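Local coordinates for lipase-esterase related protein (Clostridium acetobutylicum, PDB 3E0X) that is of unconfirmed function but probably acts as a hydrolase of the alpha/beta hydrolase fold, with a pocket that holds ortho-xylene here, at residues F21-L29 / I167-C175; S114-L124 / E199-I210. All coordinates share one frame; numbering follows the deposited sequence. Where two conformers were deposited one is given.

Contact 1. Residues F21-L29 / I167-C175. With OXE (ortho-xylene), chain C.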
loop_
_atom_site.group_PDB
_atom_site.type_symbol
_atom_site.label_atom_id
_atom_site.label_comp_id
_atom_site.label_asym_id
_atom_site.label_seq_id
_atom_site.Cartn_x
_atom_site.Cartn_y
_atom_site.Cartn_z
ATOM N N PHE A 21 -6.668 0.306 5.068
ATOM C CA PHE A 21 -5.952 -0.150 3.878
ATOM C C PHE A 21 -5.636 1.023 2.986
ATOM O O PHE A 21 -6.539 1.804 2.627
ATOM C CB PHE A 21 -6.824 -1.128 3.072
ATOM C CG PHE A 21 -7.184 -2.411 3.812
ATOM C CD1 PHE A 21 -6.574 -3.626 3.470
ATOM C CD2 PHE A 21 -8.171 -2.430 4.808
ATOM C CE1 PHE A 21 -6.928 -4.828 4.123
ATOM C CE2 PHE A 21 -8.529 -3.614 5.445
ATOM C CZ PHE A 21 -7.927 -4.806 5.118
ATOM N N VAL A 22 -4.379 1.092 2.553
ATOM C CA VAL A 22 -3.908 2.152 1.682
ATOM C C VAL A 22 -3.307 1.514 0.431
ATOM O O VAL A 22 -2.294 0.798 0.499
ATOM C CB VAL A 22 -2.820 2.994 2.374
ATOM C CG1 VAL A 22 -2.328 4.072 1.437
ATOM C CG2 VAL A 22 -3.347 3.598 3.671
ATOM N N HIS A 23 -3.914 1.824 -0.710
ATOM C CA HIS A 23 -3.533 1.210 -1.979
ATOM C C HIS A 23 -2.250 1.836 -2.537
ATOM O O HIS A 23 -1.637 2.711 -1.916
ATOM C CB HIS A 23 -4.685 1.366 -2.975
ATOM C CG HIS A 23 -4.885 2.776 -3.403
ATOM N ND1 HIS A 23 -5.877 3.606 -2.908
ATOM C CD2 HIS A 23 -4.180 3.521 -4.281
ATOM C CE1 HIS A 23 -5.784 4.791 -3.496
ATOM N NE2 HIS A 23 -4.743 4.770 -4.308
ATOM N N GLY A 24 -1.888 1.407 -3.739
ATOM C CA GLY A 24 -0.602 1.783 -4.320
ATOM C C GLY A 24 -0.704 2.590 -5.601
ATOM O O GLY A 24 -1.728 3.233 -5.896
ATOM N N SER A 25 0.398 2.572 -6.344
ATOM C CA SER A 25 0.565 3.405 -7.517
ATOM C C SER A 25 -0.458 3.077 -8.577
ATOM O O SER A 25 -0.637 1.900 -8.941
ATOM C CB SER A 25 1.938 3.138 -8.112
ATOM O OG SER A 25 2.912 3.392 -7.130
ATOM N N GLY A 26 -1.155 4.106 -9.054
ATOM C CA GLY A 26 -2.000 3.935 -10.238
ATOM C C GLY A 26 -3.232 3.079 -9.995
ATOM O O GLY A 26 -3.912 2.662 -10.953
ATOM N N CYS A 27 -3.528 2.767 -8.735
ATOM C CA CYS A 27 -4.744 2.009 -8.456
ATOM C C CYS A 27 -5.608 2.721 -7.434
ATOM O O CYS A 27 -5.514 3.914 -7.313
ATOM C CB CYS A 27 -4.476 0.541 -8.155
ATOM S SG CYS A 27 -3.352 0.233 -6.828
ATOM N N ASN A 28 -6.501 1.988 -6.793
ATOM C CA ASN A 28 -7.462 2.562 -5.866
ATOM C C ASN A 28 -7.869 1.473 -4.878
ATOM O O ASN A 28 -7.295 0.389 -4.883
ATOM C CB ASN A 28 -8.662 3.083 -6.652
ATOM C CG ASN A 28 -9.129 2.092 -7.685
ATOM O OD1 ASN A 28 -9.540 0.976 -7.352
ATOM N ND2 ASN A 28 -9.052 2.484 -8.956
ATOM N N LEU A 29 -8.849 1.749 -4.013
ATOM C CA LEU A 29 -9.163 0.775 -2.960
ATOM C C LEU A 29 -9.677 -0.560 -3.518
ATOM O O LEU A 29 -9.677 -1.565 -2.810
ATOM C CB LEU A 29 -10.195 1.362 -1.962
ATOM C CG LEU A 29 -11.569 1.724 -2.521
ATOM C CD1 LEU A 29 -12.512 0.518 -2.596
ATOM C CD2 LEU A 29 -12.235 2.817 -1.667
ATOM N N ILE A 167 -1.963 9.219 -13.900
ATOM C CA ILE A 167 -1.948 8.890 -12.479
ATOM C C ILE A 167 -0.819 7.896 -12.153
ATOM O O ILE A 167 -0.030 8.120 -11.213
ATOM C CB ILE A 167 -3.309 8.368 -11.993
ATOM C CG1 ILE A 167 -4.377 9.456 -12.204
ATOM C CG2 ILE A 167 -3.235 7.918 -10.501
ATOM C CD1 ILE A 167 -5.761 8.987 -11.914
HETATM N N MSE A 168 -0.732 6.794 -12.900
HETATM C CA MSE A 168 0.391 5.846 -12.712
HETATM C C MSE A 168 1.759 6.555 -12.869
HETATM O O MSE A 168 2.715 6.310 -12.112
HETATM C CB MSE A 168 0.250 4.675 -13.687
HETATM C CG MSE A 168 1.359 3.656 -13.538
HETATM SE SE MSE A 168 1.270 2.680 -11.832
HETATM C CE MSE A 168 -0.058 1.357 -12.402
ATOM N N ILE A 169 1.865 7.423 -13.866
ATOM C CA ILE A 169 3.114 8.142 -14.072
ATOM C C ILE A 169 3.468 9.015 -12.841
ATOM O O ILE A 169 4.589 8.962 -12.320
ATOM C CB ILE A 169 3.055 8.966 -15.394
ATOM C CG1 ILE A 169 3.041 8.006 -16.593
ATOM C CG2 ILE A 169 4.228 9.943 -15.498
ATOM C CD1 ILE A 169 2.677 8.660 -17.902
ATOM N N ASN A 170 2.490 9.773 -12.344
ATOM C CA ASN A 170 2.674 10.584 -11.143
ATOM C C ASN A 170 3.160 9.738 -9.984
ATOM O O ASN A 170 4.100 10.102 -9.273
ATOM C CB ASN A 170 1.339 11.195 -10.769
ATOM C CG ASN A 170 1.408 12.042 -9.492
ATOM O OD1 ASN A 170 1.741 13.220 -9.536
ATOM N ND2 ASN A 170 1.096 11.424 -8.350
ATOM N N ASP A 171 2.493 8.611 -9.785
ATOM C CA ASP A 171 2.773 7.780 -8.624
ATOM C C ASP A 171 4.134 7.093 -8.726
ATOM O O ASP A 171 4.835 6.973 -7.715
ATOM C CB ASP A 171 1.659 6.761 -8.426
ATOM C CG ASP A 171 0.350 7.390 -7.965
ATOM O OD1 ASP A 171 0.347 8.580 -7.564
ATOM O OD2 ASP A 171 -0.680 6.668 -7.975
ATOM N N LEU A 172 4.527 6.635 -9.924
ATOM C CA LEU A 172 5.851 5.998 -10.069
ATOM C C LEU A 172 6.981 7.004 -9.883
ATOM O O LEU A 172 8.025 6.665 -9.317
ATOM C CB LEU A 172 5.982 5.280 -11.415
ATOM C CG LEU A 172 5.150 4.002 -11.538
ATOM C CD1 LEU A 172 5.105 3.501 -12.977
ATOM C CD2 LEU A 172 5.619 2.911 -10.576
ATOM N N ILE A 173 6.764 8.247 -10.320
ATOM C CA ILE A 173 7.736 9.311 -10.053
ATOM C C ILE A 173 7.821 9.564 -8.537
ATOM O O ILE A 173 8.933 9.686 -7.990
ATOM C CB ILE A 173 7.396 10.615 -10.850
ATOM C CG1 ILE A 173 7.600 10.347 -12.353
ATOM C CG2 ILE A 173 8.214 11.791 -10.332
ATOM C CD1 ILE A 173 7.089 11.445 -13.302
ATOM N N ALA A 174 6.664 9.609 -7.857
ATOM C CA ALA A 174 6.672 9.778 -6.390
ATOM C C ALA A 174 7.479 8.645 -5.745
ATOM O O ALA A 174 8.279 8.881 -4.804
ATOM C CB ALA A 174 5.244 9.810 -5.850
ATOM N N CYS A 175 7.319 7.425 -6.281
ATOM C CA CYS A 175 8.069 6.293 -5.719
ATOM C C CYS A 175 9.558 6.395 -5.963
ATOM O O CYS A 175 10.358 6.071 -5.078
ATOM C CB CYS A 175 7.552 4.974 -6.278
ATOM S SG CYS A 175 5.932 4.519 -5.609
HETATM C C1 OXE C . 1.754 -1.120 -9.006
HETATM C C2 OXE C . 0.339 -1.211 -8.581
HETATM C C3 OXE C . -0.605 -1.801 -9.419
HETATM C C4 OXE C . -0.180 -2.314 -10.650
HETATM C C5 OXE C . 1.153 -2.225 -11.066
HETATM C C6 OXE C . 2.133 -1.641 -10.245
HETATM C "C1'" OXE C . 2.760 -0.500 -8.069
HETATM C "C2'" OXE C . -0.069 -0.648 -7.255
#
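Asp171, buried on helix 165-177, reaches the tip of a tight loop with its carboxylate: OD2 takes the backbone N-H of Gly26 at 2.8 Å, nearly straight at 168° and on the lone pair anti to the other oxygen. The loop follows strand 18-22 of the alpha/beta hydrolase sheet, where this family usually places part of its oxyanion hole. Its neighbourhood is consistent with that, because the backbone N of Ser25 also hydrogen-bonds Ser92 OG in a GxSxG pattern resembling a nucleophile elbow. Gly24 to Cys27 form a type II beta turn, and Gly26 supplies its positive phi of 70°. OD2 has a second donor in His52 NE2, while OD1 is held by Tyr66 OH and by the amide of its neighbour Asn170, so both carboxylate oxygens have two polar partners and the group should be fixed in its rotation. Such a set of donors would be expected to favour the ionised form.

The helix also packs against the turn with its carbons. Asp171 CB lies 3.6 Å from Ser25 CB, and Met168, a selenomethionine, folds back through its bent chi2 and chi3 (68° for the former), which brings CE to 3.9 Å from Gly26 CA. Cys175 closes the other end, its SG 3.6 Å from Ser25 OG. Gly24, Ser25 and Cys27 line the ligand pocket: Cys27 SG comes to 3.4 Å from the xylene methyl C2', and the carbonyl oxygen of Ser25 approaches that same C2' to 3.1 Å while lying 3.6 Å from Met168 SE.

Contact 2. Residues S114-L124 / E199-I210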
loop_
_atom_site.group_PDB
_atom_site.type_symbol
_atom_site.label_atom_id
_atom_site.label_comp_id
_atom_site.label_asym_id
_atom_site.label_seq_id
_atom_site.Cartn_x
_atom_site.Cartn_y
_atom_site.Cartn_z
ATOM N N SER A 114 3.570 -3.369 5.556
ATOM C CA SER A 114 3.955 -2.954 4.210
ATOM C C SER A 114 3.902 -4.178 3.316
ATOM O O SER A 114 4.723 -5.101 3.472
ATOM C CB SER A 114 5.366 -2.342 4.198
ATOM O OG SER A 114 5.808 -2.083 2.861
ATOM N N LEU A 115 2.935 -4.184 2.402
ATOM C CA LEU A 115 2.678 -5.320 1.533
ATOM C C LEU A 115 3.212 -4.974 0.141
ATOM O O LEU A 115 2.732 -4.019 -0.488
ATOM C CB LEU A 115 1.162 -5.526 1.481
ATOM C CG LEU A 115 0.543 -6.551 0.548
ATOM C CD1 LEU A 115 1.160 -7.901 0.804
ATOM C CD2 LEU A 115 -0.976 -6.545 0.770
ATOM N N SER A 116 4.214 -5.726 -0.323
ATOM C CA SER A 116 4.812 -5.458 -1.632
ATOM C C SER A 116 5.153 -3.964 -1.764
ATOM O O SER A 116 4.745 -3.291 -2.723
ATOM C CB SER A 116 3.886 -5.919 -2.763
ATOM O OG SER A 116 3.387 -7.223 -2.528
ATOM N N GLY A 117 5.894 -3.473 -0.766
ATOM C CA GLY A 117 6.271 -2.075 -0.665
ATOM C C GLY A 117 7.749 -1.843 -0.460
ATOM O O GLY A 117 8.626 -2.579 -0.951
ATOM N N GLY A 118 8.028 -0.779 0.263
ATOM C CA GLY A 118 9.399 -0.353 0.470
ATOM C C GLY A 118 9.426 1.040 1.074
ATOM O O GLY A 118 8.402 1.738 1.104
ATOM N N ALA A 119 10.605 1.426 1.551
ATOM C CA ALA A 119 10.843 2.771 2.032
ATOM C C ALA A 119 11.641 3.605 1.026
ATOM O O ALA A 119 11.828 4.792 1.212
ATOM C CB ALA A 119 11.599 2.720 3.356
ATOM N N ARG A 120 12.148 2.950 -0.005
ATOM C CA ARG A 120 12.976 3.562 -1.055
ATOM C C ARG A 120 12.941 2.559 -2.191
ATOM O O ARG A 120 12.943 1.347 -1.965
ATOM C CB ARG A 120 14.413 3.794 -0.533
ATOM C CG ARG A 120 15.439 4.367 -1.527
ATOM C CD ARG A 120 16.847 4.357 -0.914
ATOM N NE ARG A 120 17.376 3.009 -0.729
ATOM C CZ ARG A 120 18.223 2.648 0.234
ATOM N NH1 ARG A 120 18.676 3.534 1.106
ATOM N NH2 ARG A 120 18.625 1.387 0.320
ATOM N N PHE A 121 12.882 3.071 -3.413
ATOM C CA PHE A 121 12.739 2.220 -4.590
ATOM C C PHE A 121 13.851 2.548 -5.575
ATOM O O PHE A 121 13.592 2.880 -6.733
ATOM C CB PHE A 121 11.349 2.410 -5.213
ATOM C CG PHE A 121 10.220 2.146 -4.244
ATOM C CD1 PHE A 121 9.755 0.850 -4.008
ATOM C CD2 PHE A 121 9.654 3.198 -3.538
ATOM C CE1 PHE A 121 8.723 0.616 -3.086
ATOM C CE2 PHE A 121 8.611 2.966 -2.614
ATOM C CZ PHE A 121 8.138 1.674 -2.397
ATOM N N ASP A 122 15.095 2.420 -5.117
ATOM C CA ASP A 122 16.254 2.916 -5.871
ATOM C C ASP A 122 16.692 2.054 -7.040
ATOM O O ASP A 122 17.544 2.478 -7.812
ATOM C CB ASP A 122 17.423 3.159 -4.909
ATOM C CG ASP A 122 17.770 1.932 -4.107
ATOM O OD1 ASP A 122 16.914 1.487 -3.336
ATOM O OD2 ASP A 122 18.885 1.382 -4.254
ATOM N N LYS A 123 16.117 0.861 -7.168
ATOM C CA LYS A 123 16.519 -0.045 -8.231
ATOM C C LYS A 123 15.440 -0.251 -9.304
ATOM O O LYS A 123 15.560 -1.146 -10.143
ATOM C CB LYS A 123 17.017 -1.375 -7.666
ATOM C CG LYS A 123 18.291 -1.240 -6.857
ATOM C CD LYS A 123 18.935 -2.563 -6.616
ATOM C CE LYS A 123 20.139 -2.383 -5.679
ATOM N NZ LYS A 123 20.684 -3.706 -5.262
ATOM N N LEU A 124 14.425 0.604 -9.303
ATOM C CA LEU A 124 13.399 0.540 -10.340
ATOM C C LEU A 124 14.045 0.493 -11.718
ATOM O O LEU A 124 14.978 1.240 -12.010
ATOM C CB LEU A 124 12.461 1.736 -10.242
ATOM C CG LEU A 124 11.457 1.711 -9.077
ATOM C CD1 LEU A 124 10.828 3.080 -8.839
ATOM C CD2 LEU A 124 10.358 0.656 -9.263
ATOM N N GLU A 199 9.400 -10.793 -7.009
ATOM C CA GLU A 199 9.187 -9.397 -7.432
ATOM C C GLU A 199 10.259 -8.852 -8.348
ATOM O O GLU A 199 11.464 -9.015 -8.067
ATOM C CB GLU A 199 9.155 -8.473 -6.220
ATOM C CG GLU A 199 7.814 -8.435 -5.547
ATOM C CD GLU A 199 6.894 -7.380 -6.114
ATOM O OE1 GLU A 199 5.802 -7.212 -5.533
ATOM O OE2 GLU A 199 7.241 -6.733 -7.142
ATOM N N LEU A 200 9.801 -8.155 -9.392
ATOM C CA LEU A 200 10.637 -7.310 -10.234
ATOM C C LEU A 200 10.519 -5.839 -9.871
ATOM O O LEU A 200 11.400 -5.054 -10.181
ATOM C CB LEU A 200 10.218 -7.462 -11.714
ATOM C CG LEU A 200 10.451 -8.829 -12.330
ATOM C CD1 LEU A 200 9.895 -8.797 -13.737
ATOM C CD2 LEU A 200 11.922 -9.205 -12.393
ATOM N N LEU A 201 9.404 -5.459 -9.256
ATOM C CA LEU A 201 9.103 -4.056 -9.022
ATOM C C LEU A 201 9.453 -3.656 -7.607
ATOM O O LEU A 201 10.444 -2.951 -7.413
ATOM C CB LEU A 201 7.633 -3.772 -9.349
ATOM C CG LEU A 201 7.188 -2.310 -9.364
ATOM C CD1 LEU A 201 7.833 -1.549 -10.538
ATOM C CD2 LEU A 201 5.662 -2.245 -9.454
ATOM N N THR A 202 8.683 -4.119 -6.612
ATOM C CA THR A 202 9.042 -3.860 -5.206
ATOM C C THR A 202 9.858 -5.075 -4.724
ATOM O O THR A 202 9.332 -6.036 -4.168
ATOM C CB THR A 202 7.801 -3.579 -4.366
ATOM O OG1 THR A 202 6.896 -4.681 -4.448
ATOM C CG2 THR A 202 7.094 -2.320 -4.906
ATOM N N LEU A 203 11.155 -5.026 -5.028
ATOM C CA LEU A 203 12.088 -6.111 -4.767
ATOM C C LEU A 203 12.082 -6.575 -3.334
ATOM O O LEU A 203 11.858 -5.794 -2.412
ATOM C CB LEU A 203 13.524 -5.672 -5.097
ATOM C CG LEU A 203 13.840 -5.178 -6.502
ATOM C CD1 LEU A 203 15.268 -4.623 -6.512
ATOM C CD2 LEU A 203 13.658 -6.327 -7.499
ATOM N N VAL A 204 12.354 -7.857 -3.139
ATOM C CA VAL A 204 12.382 -8.394 -1.789
ATOM C C VAL A 204 13.426 -7.621 -0.944
ATOM O O VAL A 204 13.245 -7.404 0.269
ATOM C CB VAL A 204 12.568 -9.925 -1.791
ATOM C CG1 VAL A 204 13.834 -10.325 -2.511
ATOM C CG2 VAL A 204 12.528 -10.468 -0.379
ATOM N N GLU A 205 14.513 -7.184 -1.567
ATOM C CA GLU A 205 15.532 -6.447 -0.796
ATOM C C GLU A 205 15.002 -5.181 -0.124
ATOM O O GLU A 205 15.482 -4.792 0.949
ATOM C CB GLU A 205 16.778 -6.156 -1.612
ATOM C CG GLU A 205 16.574 -5.206 -2.760
ATOM C CD GLU A 205 17.753 -5.254 -3.722
ATOM O OE1 GLU A 205 18.609 -4.342 -3.640
ATOM O OE2 GLU A 205 17.850 -6.239 -4.511
ATOM N N TYR A 206 13.974 -4.569 -0.712
ATOM C CA TYR A 206 13.382 -3.382 -0.088
ATOM C C TYR A 206 12.698 -3.759 1.228
ATOM O O TYR A 206 12.729 -2.999 2.195
ATOM C CB TYR A 206 12.368 -2.724 -1.009
ATOM C CG TYR A 206 12.876 -2.271 -2.357
ATOM C CD1 TYR A 206 14.229 -1.932 -2.586
ATOM C CD2 TYR A 206 11.976 -2.127 -3.400
ATOM C CE1 TYR A 206 14.648 -1.497 -3.840
ATOM C CE2 TYR A 206 12.380 -1.691 -4.644
ATOM C CZ TYR A 206 13.719 -1.379 -4.863
ATOM O OH TYR A 206 14.132 -0.923 -6.101
ATOM N N SER A 207 12.054 -4.915 1.260
ATOM C CA SER A 207 11.390 -5.407 2.465
ATOM C C SER A 207 12.409 -5.866 3.508
ATOM O O SER A 207 12.181 -5.724 4.727
ATOM C CB SER A 207 10.407 -6.509 2.101
ATOM O OG SER A 207 9.202 -5.949 1.568
ATOM N N GLU A 208 13.538 -6.395 3.034
ATOM C CA GLU A 208 14.620 -6.770 3.964
ATOM C C GLU A 208 15.181 -5.528 4.683
ATOM O O GLU A 208 15.569 -5.593 5.854
ATOM C CB GLU A 208 15.734 -7.540 3.240
ATOM C CG GLU A 208 15.310 -8.936 2.796
ATOM C CD GLU A 208 15.446 -10.026 3.872
ATOM O OE1 GLU A 208 15.648 -9.694 5.064
ATOM O OE2 GLU A 208 15.343 -11.233 3.525
ATOM N N ILE A 209 15.257 -4.403 3.984
ATOM C CA ILE A 209 15.714 -3.171 4.619
ATOM C C ILE A 209 14.723 -2.735 5.711
ATOM O O ILE A 209 15.127 -2.328 6.801
ATOM C CB ILE A 209 15.957 -2.042 3.570
ATOM C CG1 ILE A 209 17.227 -2.345 2.746
ATOM C CG2 ILE A 209 16.051 -0.702 4.245
ATOM C CD1 ILE A 209 17.325 -1.503 1.537
ATOM N N ILE A 210 13.421 -2.848 5.445
ATOM C CA ILE A 210 12.441 -2.493 6.486
ATOM C C ILE A 210 12.665 -3.357 7.745
ATOM O O ILE A 210 12.710 -2.844 8.885
ATOM C CB ILE A 210 10.989 -2.657 5.963
ATOM C CG1 ILE A 210 10.720 -1.637 4.867
ATOM C CG2 ILE A 210 9.955 -2.545 7.137
ATOM C CD1 ILE A 210 9.458 -1.942 4.059
HETATM O O HOH W 1 6.945 -4.492 1.798
HETATM O O HOH W 2 5.034 -9.005 -3.756
HETATM O O HOH W 3 9.411 -5.203 -0.978
HETATM O O HOH W 4 12.903 -0.201 1.932
#
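Two loops at the ends of neighbouring strands of the alpha/beta hydrolase sheet, 109-115 and 191-196, meet here, and Glu199 with Ser116 marks the side nearest the putative active site. Glu199 OE1 hydrogen-bonds His227 ND1, as the acid of a Ser-His-acid triad would, and also accepts from water 2, which in turn accepts from Ser116 OG. Glu199 OE2 takes Leu201 N at 3.3 Å, nearly along the C-O axis. From above the carboxylate plane, Thr202 N meets Glu199 OE2 at 3.0 Å. Leu201 itself lines the xylene pocket and packs its CD1 3.6 Å from Leu124 CD2.

Tyr206, in the first turn of helix 204-213, buries more surface than any other residue of the contact. With CG trans to its carbonyl carbon (chi1 -59°), the ring slides under loop 119-124. Arg120 O sits 3.5 Å above the centre of one ring face, and Leu203 CB covers the opposite face. The Phe121 ring turns its edge toward the tyrosine in an offset edge-to-face pair, centroids 5.6 Å apart and planes at 88°. Tyr206 OH accepts the backbone N-H of Lys123 at 2.9 Å. Farther out, Lys123 NZ reaches the syn lone pair of Glu205 OE1 at 2.7 Å, a salt bridge made by chains crossing at about a right angle.

Water 1 ties Ser114 and Gly117 N to Ser207 OG, and water 4 joins Ala119 N to Tyr206 O. The chemistry thus divides: the ion pair lies on the solvent-facing side and the water bridges among mostly buried residues, while two N-H groups hold OE2 and OE1 faces His227 ND1 and water 2, which would fix the carboxylate's orientation, consistent with a positioned triad acid.

In the fold
Contact 1 and contact 2 approach the ortho-xylene pocket from different strands of one sheet, their centres about 15 Å apart. Strand 86-91, which leads to Ser92, runs between strands 18-22 and 109-115, so the putative nucleophile lies at the end of the strand flanked by both. Residues 21-29 bring Ser25 to the ligand, with CB 3.7 Å from the xylene C1', and residues 199-210 bring Leu201, whose side chain is about 4 Å from it. Ser92, next to contact 1, and His227, next to contact 2, are pocket residues too. The contacts also touch directly: Cys175 O lies 3.3 Å from Phe121 CD2, joining helix 165-177 to loop 119-124.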